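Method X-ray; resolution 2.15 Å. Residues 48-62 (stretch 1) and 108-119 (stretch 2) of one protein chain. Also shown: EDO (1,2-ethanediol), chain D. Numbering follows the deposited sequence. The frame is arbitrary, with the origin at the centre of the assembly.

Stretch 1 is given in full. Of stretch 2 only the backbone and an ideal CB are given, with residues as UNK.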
# COMPACT_ATOMS: atom_id res chain seq x y z
N GLU A 48 -10.76 4.49 14.84
CA GLU A 48 -10.15 3.32 15.49
C GLU A 48 -9.18 2.60 14.58
O GLU A 48 -8.07 2.25 14.96
CB GLU A 48 -11.18 2.28 15.89
CG GLU A 48 -11.82 2.56 17.20
CD GLU A 48 -10.75 2.77 18.28
OE1 GLU A 48 -9.99 1.77 18.54
OE2 GLU A 48 -10.66 3.94 18.80
N ARG A 49 -9.67 2.34 13.38
CA ARG A 49 -8.97 1.51 12.43
C ARG A 49 -7.69 2.17 11.89
O ARG A 49 -6.68 1.52 11.67
CB ARG A 49 -9.97 1.26 11.30
CG ARG A 49 -9.57 0.39 10.25
CD ARG A 49 -10.75 0.17 9.28
NE ARG A 49 -10.88 1.23 8.29
CZ ARG A 49 -11.87 1.28 7.40
NH1 ARG A 49 -12.83 0.37 7.44
NH2 ARG A 49 -11.90 2.24 6.50
N HIS A 50 -7.72 3.48 11.68
CA HIS A 50 -6.58 4.14 11.07
C HIS A 50 -5.71 4.92 12.04
O HIS A 50 -4.55 5.08 11.75
CB HIS A 50 -7.01 5.03 9.93
CG HIS A 50 -7.66 4.28 8.81
ND1 HIS A 50 -7.00 3.29 8.11
CD2 HIS A 50 -8.90 4.34 8.29
CE1 HIS A 50 -7.80 2.79 7.18
NE2 HIS A 50 -8.96 3.42 7.26
N LEU A 51 -6.24 5.39 13.17
CA LEU A 51 -5.46 6.24 14.09
C LEU A 51 -5.18 5.48 15.40
O LEU A 51 -4.05 5.46 15.84
CB LEU A 51 -6.14 7.59 14.42
CG LEU A 51 -6.33 8.56 13.26
CD1 LEU A 51 -6.97 9.86 13.78
CD2 LEU A 51 -4.99 8.76 12.46
N ALA A 52 -6.19 4.85 15.99
CA ALA A 52 -5.98 4.18 17.28
C ALA A 52 -5.06 2.99 17.07
O ALA A 52 -4.32 2.62 17.98
CB ALA A 52 -7.32 3.74 17.92
N SER A 53 -5.07 2.43 15.85
CA SER A 53 -4.20 1.29 15.54
C SER A 53 -2.73 1.68 15.30
O SER A 53 -1.86 0.84 15.20
CB SER A 53 -4.74 0.58 14.29
OG SER A 53 -4.60 1.43 13.15
N LEU A 54 -2.43 2.97 15.16
CA LEU A 54 -1.06 3.41 15.04
C LEU A 54 -0.27 3.06 16.30
O LEU A 54 -0.82 3.09 17.39
CB LEU A 54 -1.02 4.92 14.82
CG LEU A 54 -1.60 5.48 13.50
CD1 LEU A 54 -1.51 7.03 13.56
CD2 LEU A 54 -0.87 4.94 12.22
N THR A 55 1.03 2.76 16.20
CA THR A 55 1.84 2.66 17.40
C THR A 55 2.03 4.11 17.92
O THR A 55 1.82 5.09 17.19
CB THR A 55 3.24 2.05 17.16
OG1 THR A 55 4.04 3.00 16.45
CG2 THR A 55 3.20 0.69 16.40
N GLY A 56 2.41 4.24 19.20
CA GLY A 56 2.64 5.57 19.81
C GLY A 56 3.60 6.42 18.94
O GLY A 56 3.37 7.60 18.69
N ASP A 57 4.68 5.80 18.47
CA ASP A 57 5.65 6.54 17.67
C ASP A 57 4.99 7.05 16.39
O ASP A 57 5.15 8.22 16.06
CB ASP A 57 6.91 5.71 17.35
CG ASP A 57 7.88 5.63 18.54
OD1 ASP A 57 7.62 6.34 19.52
OD2 ASP A 57 8.89 4.88 18.49
N GLU A 58 4.24 6.19 15.70
CA GLU A 58 3.53 6.59 14.48
C GLU A 58 2.54 7.74 14.74
O GLU A 58 2.43 8.66 13.93
CB GLU A 58 2.77 5.40 13.85
CG GLU A 58 3.70 4.38 13.19
CD GLU A 58 3.06 3.02 12.98
OE1 GLU A 58 1.96 2.79 13.52
OE2 GLU A 58 3.69 2.16 12.28
N ALA A 59 1.86 7.66 15.88
CA ALA A 59 0.87 8.64 16.27
C ALA A 59 1.56 9.98 16.57
O ALA A 59 1.03 11.06 16.23
CB ALA A 59 0.10 8.15 17.51
N ARG A 60 2.73 9.91 17.23
CA ARG A 60 3.50 11.11 17.52
C ARG A 60 4.00 11.79 16.23
O ARG A 60 4.00 13.03 16.12
CB ARG A 60 4.65 10.78 18.50
CG ARG A 60 4.19 10.48 19.93
CD ARG A 60 5.33 10.38 20.90
NE ARG A 60 5.85 11.71 21.11
CZ ARG A 60 5.47 12.55 22.06
NH1 ARG A 60 4.58 12.19 22.98
NH2 ARG A 60 6.01 13.76 22.11
N LEU A 61 4.41 10.97 15.23
CA LEU A 61 4.76 11.50 13.91
C LEU A 61 3.58 12.19 13.23
O LEU A 61 3.70 13.27 12.70
CB LEU A 61 5.28 10.39 12.98
CG LEU A 61 6.68 9.86 13.25
CD1 LEU A 61 6.91 8.52 12.46
CD2 LEU A 61 7.69 10.97 12.89
N LEU A 62 2.41 11.54 13.23
CA LEU A 62 1.23 12.14 12.63
C LEU A 62 0.86 13.44 13.37
O LEU A 62 0.53 14.44 12.74
CB LEU A 62 0.06 11.17 12.57
CG LEU A 62 -1.10 11.56 11.63
CD1 LEU A 62 -0.61 11.81 10.17
CD2 LEU A 62 -2.23 10.51 11.62
N UNK A 108 10.32 2.01 8.86
CA UNK A 108 9.13 1.19 9.05
C UNK A 108 7.89 2.04 9.30
O UNK A 108 6.81 1.79 8.72
CB UNK A 108 9.34 0.22 10.21
N UNK A 109 8.05 3.05 10.15
CA UNK A 109 6.93 3.92 10.48
C UNK A 109 6.45 4.65 9.24
O UNK A 109 5.25 4.78 9.01
CB UNK A 109 7.32 4.92 11.57
N UNK A 110 7.39 5.18 8.46
CA UNK A 110 7.00 5.91 7.25
C UNK A 110 6.35 5.00 6.22
O UNK A 110 5.39 5.39 5.55
CB UNK A 110 8.22 6.60 6.63
N UNK A 111 6.82 3.76 6.11
CA UNK A 111 6.18 2.83 5.19
C UNK A 111 4.71 2.65 5.56
O UNK A 111 3.86 2.67 4.69
CB UNK A 111 6.90 1.48 5.20
N UNK A 112 4.42 2.49 6.85
CA UNK A 112 3.05 2.36 7.31
C UNK A 112 2.21 3.64 7.10
O UNK A 112 1.09 3.55 6.61
CB UNK A 112 3.05 1.98 8.79
N UNK A 113 2.72 4.81 7.48
CA UNK A 113 1.98 6.07 7.30
C UNK A 113 1.65 6.30 5.83
O UNK A 113 0.54 6.70 5.50
CB UNK A 113 2.79 7.25 7.84
N UNK A 114 2.60 6.04 4.95
CA UNK A 114 2.36 6.11 3.48
C UNK A 114 1.38 5.05 3.03
O UNK A 114 0.47 5.37 2.29
CB UNK A 114 3.67 5.95 2.71
N UNK A 115 1.54 3.80 3.50
CA UNK A 115 0.68 2.71 2.99
C UNK A 115 -0.75 3.01 3.37
O UNK A 115 -1.69 2.67 2.63
CB UNK A 115 1.11 1.35 3.54
N UNK A 116 -0.92 3.66 4.53
CA UNK A 116 -2.24 4.01 5.05
C UNK A 116 -2.83 5.32 4.46
O UNK A 116 -3.94 5.70 4.78
CB UNK A 116 -2.15 4.13 6.57
N UNK A 117 -2.07 6.01 3.61
CA UNK A 117 -2.55 7.20 2.93
C UNK A 117 -2.62 8.42 3.84
O UNK A 117 -3.31 9.37 3.55
CB UNK A 117 -3.93 6.93 2.33
N UNK A 118 -1.86 8.38 4.95
CA UNK A 118 -1.96 9.40 5.98
C UNK A 118 -1.03 10.58 5.74
O UNK A 118 -1.25 11.65 6.32
CB UNK A 118 -1.66 8.78 7.35
N UNK A 119 0.00 10.38 4.92
CA UNK A 119 1.00 11.40 4.61
C UNK A 119 1.26 11.41 3.10
O UNK A 119 0.90 10.46 2.39
CB UNK A 119 2.30 11.15 5.38
C1 EDO D . 7.96 4.11 2.12
O1 EDO D . 8.53 2.79 2.06
C2 EDO D . 6.69 4.23 1.30
O2 EDO D . 6.63 5.55 0.77

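Positions 108 to 115 form a helix whose axis crosses that of helix 56-62 at 65°, with a closest approach of 10.1 Å. At 108 the CA-to-CB bond points sideways, and no atom of stretch 1 lies within 5.5 Å of the ideal CB, so stretch 1 scarcely limits the choice. The residue is Leu108, whose carbonyl O receives a weak bond, 3.0 Å long, from water 3; the same water donates to Glu58 OE2 at 2.7 Å.

Position 109 is much more constrained. Its CB points toward stretch 1 and, in ideal form, lies 3.7 Å from Leu61 CD1 and 4.0 Å from Glu58 CG. Farther out are the carboxylate of Asp57 and the hydroxyl of Thr55. A long side chain with an apolar stem and a donor at its tip would suit, whether an aromatic with a hydroxyl or a basic chain. The residue is Tyr109. Its CB packs 3.7 Å from Leu61 CD1, its CD1 lies 3.7 Å from Glu58 CG, and its OH donates to Asp57 OD2 at 2.6 Å. Water 2 donates to Tyr109 OH at 2.8 Å and lies 3.0 Å from Thr55 OG1, joining the ring's tip to the residue that caps helix 56-62.

Position 110 points away and 111 is out of reach, so many side chains would be compatible with stretch 1 at either. They are Leu110 and Asn111; Asn111 OD1 accepts a 2.6 Å hydrogen bond from O1 of the ethanediol.

At 112 the CB points toward stretch 1, with Glu58 OE2 3.5 Å from its ideal position and the methyls of Leu54 beyond. A polar or aromatic side chain of moderate size could fit. His112 adopts chi1 t, placing its CD2 3.7 Å from Leu54 CD2, which meets the ring at its edge. Its NE2 lies 2.8 Å from water 1, and that water donates to Ser53 OG and His50 O.

The bond at 113 points sideways, but a branched apolar chain could extend to Leu54 and Leu61. Leu113 does so: its CD1 is 4.0 Å from Leu61 CB and its CD2 4.1 Å from Leu54 CD2.

Positions 114 and 115 are out of reach of stretch 1, which leaves almost any side chain acceptable at both; the residues are Phe114 and Ala115, and O2 of the ethanediol lies over one face of the Phe114 ring.

At 116 the CB points toward stretch 1, 5.2 Å from His50 ND1, leaving space for a longer side chain with an acceptor, such as an amide or acid. Gln116 folds so that its OE1 accepts from His50 ND1 at 2.8 Å.

Position 117 has a phi of 75°, which favours glycine. Gly117 ends the helix in a Schellman motif, with the backbone N of 118 bonding to Leu113 O at 3.0 Å.

The CB at 118 points toward a leucine cluster, suiting a branched aliphatic. Leu118 CD1 packs 3.9 Å from Leu54 CD2 and 4.1 Å from Leu62 CD2.

Position 119 also points toward stretch 1, and an apolar side chain could touch Leu62; Val119 CG1 lies 4.3 Å from Leu62 CD1.

Stretch 2, residues 108-119: LYLNHLFAQGLV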
# COMPACT_ATOMS: atom_id res chain seq x y z
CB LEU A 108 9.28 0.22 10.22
CG LEU A 108 10.08 -1.05 9.96
CD1 LEU A 108 10.60 -1.64 11.34
CD2 LEU A 108 9.22 -2.06 9.14
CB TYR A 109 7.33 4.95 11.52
CG TYR A 109 7.68 4.40 12.88
CD1 TYR A 109 7.17 3.16 13.33
CD2 TYR A 109 8.49 5.13 13.75
CE1 TYR A 109 7.48 2.67 14.60
CE2 TYR A 109 8.82 4.64 15.05
CZ TYR A 109 8.31 3.42 15.46
OH TYR A 109 8.59 2.95 16.74
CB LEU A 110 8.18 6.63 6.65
CG LEU A 110 8.72 7.82 7.45
CD1 LEU A 110 10.10 8.29 6.90
CD2 LEU A 110 7.72 8.96 7.43
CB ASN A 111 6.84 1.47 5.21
CG ASN A 111 6.46 0.64 4.02
OD1 ASN A 111 7.01 0.84 2.93
ND2 ASN A 111 5.46 -0.18 4.17
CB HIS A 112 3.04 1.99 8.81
CG HIS A 112 1.67 1.67 9.36
ND1 HIS A 112 1.03 0.48 9.13
CD2 HIS A 112 0.82 2.41 10.11
CE1 HIS A 112 -0.14 0.48 9.73
NE2 HIS A 112 -0.30 1.65 10.32
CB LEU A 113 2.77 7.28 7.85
CG LEU A 113 2.94 7.30 9.37
CD1 LEU A 113 3.88 8.43 9.79
CD2 LEU A 113 1.55 7.42 10.06
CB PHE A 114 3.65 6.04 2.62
CG PHE A 114 4.36 7.38 2.52
CD1 PHE A 114 4.00 8.31 1.56
CD2 PHE A 114 5.33 7.73 3.44
CE1 PHE A 114 4.66 9.56 1.48
CE2 PHE A 114 5.95 8.97 3.39
CZ PHE A 114 5.61 9.89 2.39
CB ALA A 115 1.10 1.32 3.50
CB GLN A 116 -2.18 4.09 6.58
CG GLN A 116 -2.12 2.77 7.27
CD GLN A 116 -3.45 2.11 7.25
OE1 GLN A 116 -4.36 2.51 7.97
NE2 GLN A 116 -3.59 1.09 6.41
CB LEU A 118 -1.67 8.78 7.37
CG LEU A 118 -2.64 7.71 7.87
CD1 LEU A 118 -2.30 7.16 9.29
CD2 LEU A 118 -4.10 8.23 7.78
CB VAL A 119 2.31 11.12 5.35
CG1 VAL A 119 2.12 11.16 6.89
CG2 VAL A 119 2.95 9.77 4.90
O HOH W 1 -2.91 2.28 11.19
O HOH W 2 6.35 1.46 17.68
O HOH W 3 5.53 0.58 11.19
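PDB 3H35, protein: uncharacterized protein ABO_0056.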